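PDB 3GLD: pilin from Streptococcus pyogenes serotype M1, which forms the backbone of the pilus, a stack of isopeptide-joined subunits required for adhesion to host cells, bacterial aggregation and biofilm formation. Local coordinates for residues T20-L25 against P150-N155; T40-P45 against T63-V68; I34-F39 against T69-D74. The protein carries 2 engineered substitutions. All coordinates share one frame; numbering follows the deposited sequence.

Interaction 1 (T20-L25 against P150-N155)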
ATOM      1  N   THR A  20       5.956  12.991 -17.729  1.00 34.09           N
ATOM      2  CA  THR A  20       5.104  11.947 -17.166  1.00 33.62           C
ATOM      3  C   THR A  20       5.781  11.320 -15.948  1.00 32.93           C
ATOM      4  O   THR A  20       6.946  10.978 -16.005  1.00 32.07           O
ATOM      5  CB  THR A  20       4.809  10.841 -18.205  1.00 33.60           C
ATOM      6  OG1 THR A  20       3.962  11.389 -19.217  1.00 33.74           O
ATOM      7  CG2 THR A  20       4.060   9.644 -17.565  1.00 34.47           C
ATOM      8  N   VAL A  21       5.035  11.178 -14.856  1.00 32.65           N
ATOM      9  CA  VAL A  21       5.517  10.430 -13.692  1.00 32.60           C
ATOM     10  C   VAL A  21       4.706   9.140 -13.580  1.00 33.22           C
ATOM     11  O   VAL A  21       3.482   9.176 -13.635  1.00 32.30           O
ATOM     12  CB  VAL A  21       5.371  11.237 -12.391  1.00 32.36           C
ATOM     13  CG1 VAL A  21       5.772  10.383 -11.177  1.00 32.57           C
ATOM     14  CG2 VAL A  21       6.213  12.489 -12.447  1.00 30.07           C
ATOM     15  N   THR A  22       5.387   8.008 -13.439  1.00 34.37           N
ATOM     16  CA  THR A  22       4.691   6.728 -13.292  1.00 35.84           C
ATOM     17  C   THR A  22       4.837   6.255 -11.854  1.00 36.13           C
ATOM     18  O   THR A  22       5.939   6.245 -11.295  1.00 36.63           O
ATOM     19  CB  THR A  22       5.228   5.639 -14.249  1.00 36.00           C
ATOM     20  OG1 THR A  22       5.008   6.043 -15.604  1.00 36.41           O
ATOM     21  CG2 THR A  22       4.513   4.319 -14.027  1.00 35.98           C
ATOM     22  N   LYS A  23       3.712   5.892 -11.251  1.00 36.64           N
ATOM     23  CA  LYS A  23       3.716   5.383  -9.881  1.00 36.70           C
ATOM     24  C   LYS A  23       3.227   3.944  -9.877  1.00 36.82           C
ATOM     25  O   LYS A  23       2.192   3.629 -10.467  1.00 37.00           O
ATOM     26  CB  LYS A  23       2.854   6.282  -8.976  1.00 36.42           C
ATOM     27  CG  LYS A  23       2.710   5.824  -7.516  1.00 37.92           C
ATOM     28  CD  LYS A  23       4.064   5.593  -6.840  1.00 37.49           C
ATOM     29  CE  LYS A  23       3.924   5.403  -5.362  1.00 38.96           C
ATOM     30  NZ  LYS A  23       3.067   4.227  -5.000  1.00 39.45           N
ATOM     31  N   ASN A  24       3.999   3.075  -9.240  1.00 37.34           N
ATOM     32  CA  ASN A  24       3.622   1.693  -9.042  1.00 37.71           C
ATOM     33  C   ASN A  24       3.530   1.402  -7.541  1.00 37.81           C
ATOM     34  O   ASN A  24       4.231   2.014  -6.736  1.00 38.17           O
ATOM     35  CB  ASN A  24       4.639   0.753  -9.702  1.00 38.09           C
ATOM     36  CG  ASN A  24       4.501   0.691 -11.229  1.00 39.42           C
ATOM     37  OD1 ASN A  24       5.461   0.948 -11.960  1.00 41.69           O
ATOM     38  ND2 ASN A  24       3.320   0.324 -11.707  1.00 41.12           N
ATOM     39  N   LEU A  25       2.645   0.489  -7.160  1.00 37.36           N
ATOM     40  CA  LEU A  25       2.572   0.063  -5.769  1.00 36.85           C
ATOM     41  C   LEU A  25       2.849  -1.433  -5.709  1.00 36.75           C
ATOM     42  O   LEU A  25       2.041  -2.248  -6.150  1.00 36.72           O
ATOM     43  CB  LEU A  25       1.216   0.422  -5.167  1.00 36.96           C
ATOM     44  CG  LEU A  25       0.946   0.216  -3.677  1.00 36.38           C
ATOM     45  CD1 LEU A  25       1.751   1.182  -2.820  1.00 36.36           C
ATOM     46  CD2 LEU A  25      -0.551   0.400  -3.416  1.00 34.19           C
ATOM     47  N   PRO A 150      12.666   6.602 -17.532  1.00 39.67           N
ATOM     48  CA  PRO A 150      11.406   7.252 -17.182  1.00 39.04           C
ATOM     49  C   PRO A 150      11.358   7.590 -15.705  1.00 38.26           C
ATOM     50  O   PRO A 150      12.006   6.927 -14.892  1.00 38.07           O
ATOM     51  CB  PRO A 150      10.359   6.173 -17.488  1.00 38.91           C
ATOM     52  CG  PRO A 150      10.976   5.389 -18.585  1.00 39.79           C
ATOM     53  CD  PRO A 150      12.433   5.308 -18.203  1.00 39.32           C
ATOM     54  N   ILE A 151      10.609   8.630 -15.366  1.00 37.41           N
ATOM     55  CA  ILE A 151      10.396   8.988 -13.976  1.00 36.99           C
ATOM     56  C   ILE A 151       9.355   8.002 -13.431  1.00 37.35           C
ATOM     57  O   ILE A 151       8.170   8.044 -13.789  1.00 37.61           O
ATOM     58  CB  ILE A 151       9.930  10.465 -13.814  1.00 36.84           C
ATOM     59  CG1 ILE A 151      10.817  11.438 -14.620  1.00 37.16           C
ATOM     60  CG2 ILE A 151       9.866  10.860 -12.338  1.00 36.02           C
ATOM     61  CD1 ILE A 151      12.331  11.287 -14.403  1.00 36.19           C
ATOM     62  N   GLN A 152       9.831   7.092 -12.597  1.00 37.20           N
ATOM     63  CA  GLN A 152       9.010   6.046 -12.006  1.00 36.76           C
ATOM     64  C   GLN A 152       9.308   5.988 -10.518  1.00 35.85           C
ATOM     65  O   GLN A 152      10.466   6.120 -10.098  1.00 34.53           O
ATOM     66  CB  GLN A 152       9.302   4.697 -12.671  1.00 37.32           C
ATOM     67  CG  GLN A 152       8.444   4.426 -13.902  1.00 39.58           C
ATOM     68  CD  GLN A 152       9.063   3.454 -14.896  1.00 43.87           C
ATOM     69  OE1 GLN A 152      10.002   2.716 -14.577  1.00 45.93           O
ATOM     70  NE2 GLN A 152       8.538   3.461 -16.126  1.00 45.26           N
ATOM     71  N   PHE A 153       8.245   5.825  -9.734  1.00 35.43           N
ATOM     72  CA  PHE A 153       8.349   5.633  -8.294  1.00 35.15           C
ATOM     73  C   PHE A 153       7.596   4.352  -7.877  1.00 35.81           C
ATOM     74  O   PHE A 153       6.497   4.077  -8.373  1.00 36.25           O
ATOM     75  CB  PHE A 153       7.786   6.849  -7.562  1.00 34.39           C
ATOM     76  CG  PHE A 153       8.662   8.074  -7.645  1.00 34.04           C
ATOM     77  CD1 PHE A 153       9.761   8.224  -6.805  1.00 33.20           C
ATOM     78  CD2 PHE A 153       8.368   9.096  -8.551  1.00 32.55           C
ATOM     79  CE1 PHE A 153      10.577   9.368  -6.868  1.00 33.55           C
ATOM     80  CE2 PHE A 153       9.162  10.239  -8.615  1.00 32.01           C
ATOM     81  CZ  PHE A 153      10.272  10.373  -7.771  1.00 32.94           C
ATOM     82  N   LYS A 154       8.186   3.572  -6.971  1.00 35.96           N
ATOM     83  CA  LYS A 154       7.586   2.299  -6.553  1.00 36.29           C
ATOM     84  C   LYS A 154       7.561   2.227  -5.031  1.00 35.68           C
ATOM     85  O   LYS A 154       8.573   1.919  -4.415  1.00 35.89           O
ATOM     86  CB  LYS A 154       8.361   1.110  -7.141  1.00 36.89           C
ATOM     87  CG  LYS A 154       7.690  -0.265  -6.907  1.00 38.44           C
ATOM     88  CD  LYS A 154       8.218  -1.386  -7.823  1.00 39.70           C
ATOM     89  CE  LYS A 154       9.589  -1.889  -7.376  1.00 43.91           C
ATOM     90  NZ  LYS A 154       9.946  -3.209  -7.996  1.00 45.54           N
ATOM     91  N   ASN A 155       6.425   2.576  -4.431  1.00 34.94           N
ATOM     92  CA  ASN A 155       6.226   2.353  -3.006  1.00 34.89           C
ATOM     93  C   ASN A 155       5.831   0.896  -2.746  1.00 34.16           C
ATOM     94  O   ASN A 155       5.345   0.207  -3.658  1.00 34.45           O
ATOM     95  CB  ASN A 155       5.166   3.296  -2.444  1.00 34.53           C
ATOM     96  CG  ASN A 155       5.611   4.747  -2.435  1.00 36.77           C
ATOM     97  OD1 ASN A 155       6.805   5.072  -2.593  1.00 36.40           O
ATOM     98  ND2 ASN A 155       4.646   5.638  -2.247  1.00 36.92           N
TER
HETATM   99  O   HOH W   1       8.917   9.847 -17.590  1.00 40.68           O
HETATM  100  O   HOH W   2       7.067   7.325 -16.431  1.00 40.71           O
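From Thr20 onward the strand 20-25 runs parallel to strand 151-155, with the axes at 19°. Thr20 meets its partner through water: one molecule donates to Thr20 O (2.8 Å) and accepts the N-H of Ile151. Val21 turns to the buried face shared with Lys23, Phe153 and Asn155; its CG1, anti to the backbone N, lies in the plane of the Phe153 ring and meets the edge at CD2, 3.9 Å away. Thr22 N gives a nearly straight bond to Ile151 O (2.8 Å), and Thr22 O takes Phe153 N almost along the C=O axis. On the other face Thr22 CB lies alongside Gln152 CG at 3.5 Å. Lys23 leaves with CG anti to the backbone N, then bends at chi2 (54°) and chi4 (60°). These bends bring its end across the Asn155 side chain at about a right angle, CE standing 3.2 Å from Asn155 ND2. Asn24 N bonds straight to Phe153 O, while Asn24 O takes two donors: Lys23 NZ (3.0 Å), from above the carbonyl plane, and, weakly, Asn155 N. Leu25 CD1 crosses obliquely near Asn155 CB. Asn155 OD1 accepts from Asp116 N, and Lys23 makes a cation-pi contact with Phe39. Lys23 and Asn155 are the pair that forms one of the pilin's internal isopeptide cross-links, but here Lys23 NZ is 3.6 Å from Asn155 CG: the two reactants are in close contact but unjoined, consistent with the catalytic site being occupied by engineered Ala104.

Interaction 2 (T40-P45 against T63-V68)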
ATOM      1  N   THR A  40       2.065  12.026  -3.694  1.00 29.77           N
ATOM      2  CA  THR A  40       2.393  13.331  -4.226  1.00 30.23           C
ATOM      3  C   THR A  40       3.862  13.366  -4.663  1.00 30.28           C
ATOM      4  O   THR A  40       4.738  12.740  -4.040  1.00 28.87           O
ATOM      5  CB  THR A  40       2.093  14.457  -3.205  1.00 30.22           C
ATOM      6  OG1 THR A  40       0.683  14.528  -2.992  1.00 32.32           O
ATOM      7  CG2 THR A  40       2.537  15.839  -3.736  1.00 29.43           C
ATOM      8  N   PHE A  41       4.113  14.100  -5.743  1.00 30.33           N
ATOM      9  CA  PHE A  41       5.458  14.217  -6.304  1.00 30.58           C
ATOM     10  C   PHE A  41       5.748  15.673  -6.509  1.00 30.54           C
ATOM     11  O   PHE A  41       4.864  16.443  -6.875  1.00 30.60           O
ATOM     12  CB  PHE A  41       5.579  13.421  -7.613  1.00 30.80           C
ATOM     13  CG  PHE A  41       4.989  12.034  -7.518  1.00 32.00           C
ATOM     14  CD1 PHE A  41       5.715  10.991  -6.965  1.00 31.47           C
ATOM     15  CD2 PHE A  41       3.687  11.788  -7.955  1.00 33.21           C
ATOM     16  CE1 PHE A  41       5.157   9.725  -6.850  1.00 34.67           C
ATOM     17  CE2 PHE A  41       3.125  10.524  -7.848  1.00 33.11           C
ATOM     18  CZ  PHE A  41       3.868   9.493  -7.293  1.00 34.78           C
ATOM     19  N   LYS A  42       6.997  16.040  -6.243  1.00 30.32           N
ATOM     20  CA  LYS A  42       7.444  17.411  -6.269  1.00 30.17           C
ATOM     21  C   LYS A  42       8.566  17.555  -7.297  1.00 30.00           C
ATOM     22  O   LYS A  42       9.429  16.670  -7.429  1.00 29.14           O
ATOM     23  CB  LYS A  42       7.979  17.785  -4.881  1.00 30.45           C
ATOM     24  CG  LYS A  42       8.405  19.246  -4.692  1.00 31.63           C
ATOM     25  CD  LYS A  42       8.954  19.522  -3.263  1.00 33.61           C
ATOM     26  CE  LYS A  42      10.300  18.849  -3.008  1.00 35.11           C
ATOM     27  NZ  LYS A  42      10.931  19.380  -1.749  1.00 38.94           N
ATOM     28  N   ILE A  43       8.537  18.675  -8.012  1.00 30.33           N
ATOM     29  CA  ILE A  43       9.667  19.106  -8.856  1.00 30.49           C
ATOM     30  C   ILE A  43      10.144  20.472  -8.385  1.00 30.46           C
ATOM     31  O   ILE A  43       9.336  21.366  -8.147  1.00 30.23           O
ATOM     32  CB  ILE A  43       9.291  19.178 -10.360  1.00 30.36           C
ATOM     33  CG1 ILE A  43      10.527  19.491 -11.215  1.00 31.48           C
ATOM     34  CG2 ILE A  43       8.221  20.218 -10.598  1.00 29.83           C
ATOM     35  CD1 ILE A  43      10.462  18.938 -12.624  1.00 29.86           C
ATOM     36  N   GLU A  44      11.461  20.620  -8.243  1.00 30.50           N
ATOM     37  CA  GLU A  44      12.058  21.901  -7.875  1.00 31.41           C
ATOM     38  C   GLU A  44      13.327  22.169  -8.695  1.00 31.05           C
ATOM     39  O   GLU A  44      13.975  21.224  -9.165  1.00 29.60           O
ATOM     40  CB  GLU A  44      12.392  21.933  -6.385  1.00 32.05           C
ATOM     41  CG  GLU A  44      13.157  20.721  -5.898  1.00 34.53           C
ATOM     42  CD  GLU A  44      13.569  20.826  -4.440  1.00 39.88           C
ATOM     43  OE1 GLU A  44      13.057  21.712  -3.719  1.00 41.78           O
ATOM     44  OE2 GLU A  44      14.419  20.019  -4.012  1.00 41.83           O
ATOM     45  N   PRO A  45      13.685  23.450  -8.858  1.00 31.72           N
ATOM     46  CA  PRO A  45      14.958  23.745  -9.528  1.00 33.07           C
ATOM     47  C   PRO A  45      16.128  23.074  -8.808  1.00 34.16           C
ATOM     48  O   PRO A  45      16.193  23.098  -7.578  1.00 34.20           O
ATOM     49  CB  PRO A  45      15.062  25.275  -9.425  1.00 32.78           C
ATOM     50  CG  PRO A  45      13.633  25.743  -9.340  1.00 33.00           C
ATOM     51  CD  PRO A  45      12.935  24.678  -8.528  1.00 31.80           C
ATOM     52  N   THR A  63       2.970  25.073 -10.698  1.00 29.56           N
ATOM     53  CA  THR A  63       2.428  23.973  -9.925  1.00 30.17           C
ATOM     54  C   THR A  63       3.515  22.896  -9.789  1.00 30.24           C
ATOM     55  O   THR A  63       3.598  21.979 -10.612  1.00 30.38           O
ATOM     56  CB  THR A  63       1.150  23.416 -10.598  1.00 30.26           C
ATOM     57  OG1 THR A  63       0.277  24.507 -10.930  1.00 31.48           O
ATOM     58  CG2 THR A  63       0.417  22.453  -9.664  1.00 31.41           C
ATOM     59  N   PRO A  64       4.367  23.018  -8.757  1.00 30.36           N
ATOM     60  CA  PRO A  64       5.499  22.121  -8.529  1.00 31.08           C
ATOM     61  C   PRO A  64       5.121  20.710  -8.047  1.00 32.41           C
ATOM     62  O   PRO A  64       5.975  19.815  -8.006  1.00 33.08           O
ATOM     63  CB  PRO A  64       6.288  22.824  -7.421  1.00 31.65           C
ATOM     64  CG  PRO A  64       5.658  24.151  -7.229  1.00 30.87           C
ATOM     65  CD  PRO A  64       4.269  24.049  -7.718  1.00 30.07           C
ATOM     66  N   MET A  65       3.869  20.510  -7.663  1.00 32.92           N
ATOM     67  CA  MET A  65       3.449  19.216  -7.173  1.00 34.26           C
ATOM     68  C   MET A  65       2.399  18.609  -8.072  1.00 33.55           C
ATOM     69  O   MET A  65       1.582  19.311  -8.650  1.00 33.61           O
ATOM     70  CB  MET A  65       2.942  19.318  -5.729  1.00 35.18           C
ATOM     71  CG  MET A  65       3.946  19.989  -4.797  1.00 39.79           C
ATOM     72  SD  MET A  65       4.232  19.034  -3.301  1.00 50.66           S
ATOM     73  CE  MET A  65       5.410  20.077  -2.410  1.00 50.20           C
ATOM     74  N   THR A  66       2.458  17.295  -8.209  1.00 33.52           N
ATOM     75  CA  THR A  66       1.439  16.549  -8.911  1.00 33.19           C
ATOM     76  C   THR A  66       1.151  15.279  -8.106  1.00 33.47           C
ATOM     77  O   THR A  66       1.966  14.849  -7.264  1.00 32.87           O
ATOM     78  CB  THR A  66       1.868  16.219 -10.364  1.00 33.44           C
ATOM     79  OG1 THR A  66       0.719  15.824 -11.126  1.00 34.04           O
ATOM     80  CG2 THR A  66       2.943  15.120 -10.414  1.00 32.88           C
ATOM     81  N   LYS A  67      -0.011  14.680  -8.342  1.00 32.86           N
ATOM     82  CA  LYS A  67      -0.374  13.505  -7.559  1.00 32.95           C
ATOM     83  C   LYS A  67      -1.035  12.408  -8.352  1.00 32.44           C
ATOM     84  O   LYS A  67      -1.518  12.637  -9.473  1.00 31.31           O
ATOM     85  CB  LYS A  67      -1.213  13.885  -6.345  1.00 33.21           C
ATOM     86  CG  LYS A  67      -2.453  14.626  -6.632  1.00 34.29           C
ATOM     87  CD  LYS A  67      -3.215  14.839  -5.351  1.00 37.20           C
ATOM     88  CE  LYS A  67      -4.699  14.660  -5.608  1.00 36.59           C
ATOM     89  NZ  LYS A  67      -5.455  15.261  -4.494  1.00 39.37           N
ATOM     90  N   VAL A  68      -0.979  11.204  -7.782  1.00 31.07           N
ATOM     91  CA  VAL A  68      -1.778  10.073  -8.222  1.00 30.21           C
ATOM     92  C   VAL A  68      -2.705   9.718  -7.051  1.00 30.56           C
ATOM     93  O   VAL A  68      -2.479  10.163  -5.914  1.00 30.17           O
ATOM     94  CB  VAL A  68      -0.906   8.861  -8.595  1.00 30.57           C
ATOM     95  CG1 VAL A  68      -0.048   9.161  -9.835  1.00 31.50           C
ATOM     96  CG2 VAL A  68      -0.027   8.426  -7.402  1.00 28.83           C
TER
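Three main-chain hydrogen bonds join 40-45 to 63-68. Phe41 N donates to Thr66 O at 2.7 Å, nearly along the C=O axis, and Thr66 N returns the bond to Phe41 O at 2.9 Å, so Phe41 and Thr66 form an antiparallel hydrogen-bonded pair. Beyond them Ile43 N reaches Pro64 O at 2.8 Å, in the carbonyl plane, carrying the pairing past the point where regular strand geometry gives way to loop. Among the side chains, Thr66 OG1 is bonded to Glu84 O, Lys67 NZ turns away to a salt bridge with Asp38, and Lys42 NZ makes a long ion pair with Glu44. Thr40 with Lys67 and Lys42 with Met65 are the flanking non-hydrogen-bonded pairs, where CA-H groups approach the same carbonyls; Met65 CA stands 3.1 Å from Phe41 O. The axes lie at 156°. In the sheet of the isopeptide-containing domain, strand 65-70 lies along one side of 37-45, while strand 96-104 takes the other side through backbone bonds such as that of Lys42 with Thr103. On the buried face, which Thr66 shares, Phe41, its CG anti to the carbonyl carbon (chi1 -46°), sends CE2 toward Val68; CG2 of Val68 lies near the ring plane, 3.8 Å from that atom at the edge. The opposite face carries the more polar chains. Met65 bends at chi2 (-130°), which places SD 3.6 Å from Thr40 CG2 and lets the terminal CE lie alongside the Lys42 chain, 3.7 Å from its CD. At the loop end Ile43 CG2, in the crowded position between N and carbonyl carbon, packs 3.5 Å from Pro64 O.

Interaction 3 (I34-F39 against T69-D74)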
ATOM      1  N   ILE A  34      -6.207  -2.288  -1.240  1.00 27.89           N
ATOM      2  CA  ILE A  34      -5.503  -1.071  -1.688  1.00 28.75           C
ATOM      3  C   ILE A  34      -6.125   0.107  -0.942  1.00 28.27           C
ATOM      4  O   ILE A  34      -7.323   0.342  -1.046  1.00 29.26           O
ATOM      5  CB  ILE A  34      -5.611  -0.862  -3.254  1.00 28.60           C
ATOM      6  CG1 ILE A  34      -5.077  -2.084  -4.027  1.00 28.71           C
ATOM      7  CG2 ILE A  34      -4.939   0.435  -3.713  1.00 30.08           C
ATOM      8  CD1 ILE A  34      -3.617  -2.483  -3.707  1.00 28.85           C
ATOM      9  N   PRO A  35      -5.311   0.852  -0.181  1.00 27.66           N
ATOM     10  CA  PRO A  35      -5.836   1.973   0.613  1.00 28.24           C
ATOM     11  C   PRO A  35      -6.321   3.162  -0.246  1.00 28.36           C
ATOM     12  O   PRO A  35      -5.776   3.396  -1.320  1.00 28.82           O
ATOM     13  CB  PRO A  35      -4.632   2.381   1.481  1.00 27.50           C
ATOM     14  CG  PRO A  35      -3.435   1.923   0.691  1.00 27.05           C
ATOM     15  CD  PRO A  35      -3.858   0.684  -0.023  1.00 27.08           C
ATOM     16  N   ASN A  36      -7.335   3.873   0.236  1.00 28.84           N
ATOM     17  CA  ASN A  36      -7.756   5.148  -0.338  1.00 29.36           C
ATOM     18  C   ASN A  36      -6.750   6.204   0.094  1.00 29.32           C
ATOM     19  O   ASN A  36      -6.771   6.638   1.238  1.00 29.04           O
ATOM     20  CB  ASN A  36      -9.129   5.601   0.178  1.00 29.28           C
ATOM     21  CG  ASN A  36     -10.211   4.569   0.018  1.00 28.87           C
ATOM     22  OD1 ASN A  36     -11.001   4.368   0.943  1.00 29.13           O
ATOM     23  ND2 ASN A  36     -10.284   3.931  -1.141  1.00 24.31           N
ATOM     24  N   THR A  37      -5.874   6.613  -0.818  1.00 29.60           N
ATOM     25  CA  THR A  37      -4.857   7.614  -0.501  1.00 30.06           C
ATOM     26  C   THR A  37      -4.326   8.264  -1.789  1.00 30.33           C
ATOM     27  O   THR A  37      -4.430   7.690  -2.869  1.00 29.59           O
ATOM     28  CB  THR A  37      -3.655   6.977   0.247  1.00 30.22           C
ATOM     29  OG1 THR A  37      -2.710   7.990   0.627  1.00 30.16           O
ATOM     30  CG2 THR A  37      -2.937   5.952  -0.637  1.00 29.72           C
ATOM     31  N   ASP A  38      -3.743   9.451  -1.647  1.00 30.96           N
ATOM     32  CA  ASP A  38      -2.910  10.057  -2.703  1.00 31.16           C
ATOM     33  C   ASP A  38      -1.450   9.724  -2.485  1.00 30.87           C
ATOM     34  O   ASP A  38      -1.049   9.394  -1.368  1.00 31.06           O
ATOM     35  CB  ASP A  38      -3.050  11.575  -2.666  1.00 31.42           C
ATOM     36  CG  ASP A  38      -4.434  12.047  -3.059  1.00 33.17           C
ATOM     37  OD1 ASP A  38      -5.193  11.241  -3.644  1.00 35.80           O
ATOM     38  OD2 ASP A  38      -4.764  13.230  -2.770  1.00 34.62           O
ATOM     39  N   PHE A  39      -0.654   9.813  -3.554  1.00 30.54           N
ATOM     40  CA  PHE A  39       0.789   9.970  -3.450  1.00 30.48           C
ATOM     41  C   PHE A  39       1.178  11.208  -4.262  1.00 30.82           C
ATOM     42  O   PHE A  39       0.670  11.404  -5.374  1.00 29.78           O
ATOM     43  CB  PHE A  39       1.535   8.732  -3.962  1.00 30.73           C
ATOM     44  CG  PHE A  39       1.302   7.507  -3.134  1.00 33.20           C
ATOM     45  CD1 PHE A  39       1.904   7.370  -1.889  1.00 33.54           C
ATOM     46  CD2 PHE A  39       0.431   6.510  -3.574  1.00 35.01           C
ATOM     47  CE1 PHE A  39       1.655   6.250  -1.105  1.00 33.40           C
ATOM     48  CE2 PHE A  39       0.181   5.380  -2.802  1.00 33.94           C
ATOM     49  CZ  PHE A  39       0.802   5.245  -1.574  1.00 34.70           C
ATOM     50  N   THR A  69      -3.746   8.948  -7.336  1.00 29.70           N
ATOM     51  CA  THR A  69      -4.757   8.593  -6.347  1.00 30.30           C
ATOM     52  C   THR A  69      -5.062   7.110  -6.468  1.00 29.71           C
ATOM     53  O   THR A  69      -5.236   6.591  -7.578  1.00 29.38           O
ATOM     54  CB  THR A  69      -6.059   9.405  -6.529  1.00 30.21           C
ATOM     55  OG1 THR A  69      -5.836  10.753  -6.119  1.00 31.77           O
ATOM     56  CG2 THR A  69      -7.196   8.844  -5.668  1.00 31.26           C
ATOM     57  N   TYR A  70      -5.090   6.439  -5.319  1.00 29.63           N
ATOM     58  CA  TYR A  70      -5.491   5.041  -5.226  1.00 29.07           C
ATOM     59  C   TYR A  70      -6.820   4.956  -4.469  1.00 29.38           C
ATOM     60  O   TYR A  70      -7.119   5.813  -3.631  1.00 29.32           O
ATOM     61  CB  TYR A  70      -4.396   4.227  -4.517  1.00 28.87           C
ATOM     62  CG  TYR A  70      -3.195   3.942  -5.392  1.00 28.42           C
ATOM     63  CD1 TYR A  70      -3.124   2.777  -6.142  1.00 26.59           C
ATOM     64  CD2 TYR A  70      -2.145   4.856  -5.491  1.00 28.69           C
ATOM     65  CE1 TYR A  70      -2.047   2.508  -6.946  1.00 27.14           C
ATOM     66  CE2 TYR A  70      -1.041   4.597  -6.312  1.00 29.19           C
ATOM     67  CZ  TYR A  70      -1.011   3.415  -7.033  1.00 29.03           C
ATOM     68  OH  TYR A  70       0.051   3.121  -7.849  1.00 30.41           O
ATOM     69  N   THR A  71      -7.628   3.946  -4.784  1.00 29.88           N
ATOM     70  CA  THR A  71      -8.853   3.649  -4.005  1.00 30.18           C
ATOM     71  C   THR A  71      -8.995   2.160  -3.786  1.00 29.07           C
ATOM     72  O   THR A  71      -8.314   1.361  -4.427  1.00 28.52           O
ATOM     73  CB  THR A  71     -10.181   4.098  -4.696  1.00 30.51           C
ATOM     74  OG1 THR A  71     -10.184   3.658  -6.059  1.00 31.76           O
ATOM     75  CG2 THR A  71     -10.414   5.589  -4.598  1.00 31.62           C
ATOM     76  N   ASN A  72      -9.916   1.778  -2.901  1.00 29.57           N
ATOM     77  CA  ASN A  72     -10.178   0.349  -2.642  1.00 29.57           C
ATOM     78  C   ASN A  72     -10.472  -0.415  -3.939  1.00 29.95           C
ATOM     79  O   ASN A  72     -10.047  -1.561  -4.101  1.00 29.38           O
ATOM     80  CB  ASN A  72     -11.325   0.166  -1.626  1.00 29.27           C
ATOM     81  CG  ASN A  72     -11.011   0.759  -0.240  1.00 29.21           C
ATOM     82  OD1 ASN A  72     -11.927   1.120   0.491  1.00 29.57           O
ATOM     83  ND2 ASN A  72      -9.721   0.863   0.118  1.00 28.48           N
ATOM     84  N   SER A  73     -11.178   0.238  -4.870  1.00 30.76           N
ATOM     85  CA  SER A  73     -11.606  -0.405  -6.126  1.00 31.71           C
ATOM     86  C   SER A  73     -10.465  -0.728  -7.099  1.00 32.01           C
ATOM     87  O   SER A  73     -10.655  -1.472  -8.065  1.00 31.71           O
ATOM     88  CB  SER A  73     -12.728   0.411  -6.813  1.00 32.41           C
ATOM     89  OG  SER A  73     -12.236   1.675  -7.253  1.00 33.34           O
ATOM     90  N   ASP A  74      -9.273  -0.193  -6.843  1.00 32.92           N
ATOM     91  CA  ASP A  74      -8.090  -0.562  -7.626  1.00 33.89           C
ATOM     92  C   ASP A  74      -7.629  -1.991  -7.395  1.00 34.77           C
ATOM     93  O   ASP A  74      -6.925  -2.560  -8.240  1.00 34.70           O
ATOM     94  CB  ASP A  74      -6.913   0.368  -7.323  1.00 34.29           C
ATOM     95  CG  ASP A  74      -7.135   1.766  -7.828  1.00 35.60           C
ATOM     96  OD1 ASP A  74      -7.670   1.931  -8.954  1.00 37.39           O
ATOM     97  OD2 ASP A  74      -6.779   2.698  -7.082  1.00 36.56           O
TER
HETATM   98  O   HOH W   3      -8.997  -2.827  -1.894  1.00 37.53           O
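The antiparallel pairing of strands 37-45 and 65-70 opens out here, the second strand leading into a 3-10 turn at residues 72-74. Thr37 and Tyr70 form a hydrogen-bonded pair of unequal halves: Tyr70 N reaches Thr37 O straight and nearly along the C=O axis at 2.8 Å, whereas Thr37 N meets Tyr70 O at 3.2 Å from 42° out of the carbonyl plane. Next to it Asp38 and Thr69 lie side by side, and Thr69 OG1 donates to Asp38 OD1 (2.6 Å) from above the carboxylate plane. On the buried face the Phe39 and Tyr70 rings meet obliquely, planes 76° apart, with Tyr70 CD2 at the Phe39 edge, 3.6 Å from Phe39 CE2. Ile34 CG2, anti to the backbone N, lies 3.8 Å from Tyr70 CD1. Tyr70 OH is bonded to Asn79 O. The turn is held from within, since Asp74 OD2 accepts Thr71 N at 2.7 Å and Asp74 N bonds to Thr71 O. Asn72 reaches back across: its ND2 donates to Ile34 O at 2.7 Å, in both the carbonyl and the amide plane. A water accepts from Ile34 N (2.9 Å) and donates to Asn72 O. Asn72 ND2 also bonds to Tyr190 O and its OD1 accepts Lys192 N, so one buried amide uses both kinds of polar atom to tie the loop before strand 37-45 and the turn after strand 65-70 to residues of the following domain.

Interactions 2 and 3 are successive lengths of one antiparallel pairing, stitched by a probable hydrogen bond from Val68 N to Phe39 O (2.9 Å) and by the salt bridge of Lys67 NZ with Asp38 OD2 (2.8 Å). Interaction 1 belongs to another sheet and packs against their buried face. Phe153 CD2 meets Phe41 CD1 of interaction 2 at 3.6 Å, and Asn155 ND2 lies 3.3 Å from Phe39 CE1 of interaction 3. The unjoined Lys23 and Asn155 are thus bordered by aromatic rings from both contacts. Engineered Ala104, at the site that autocatalyses the cross-link, has its side chain about 4 Å from those of Phe41 and Phe153 and about 7 Å from that of Phe39.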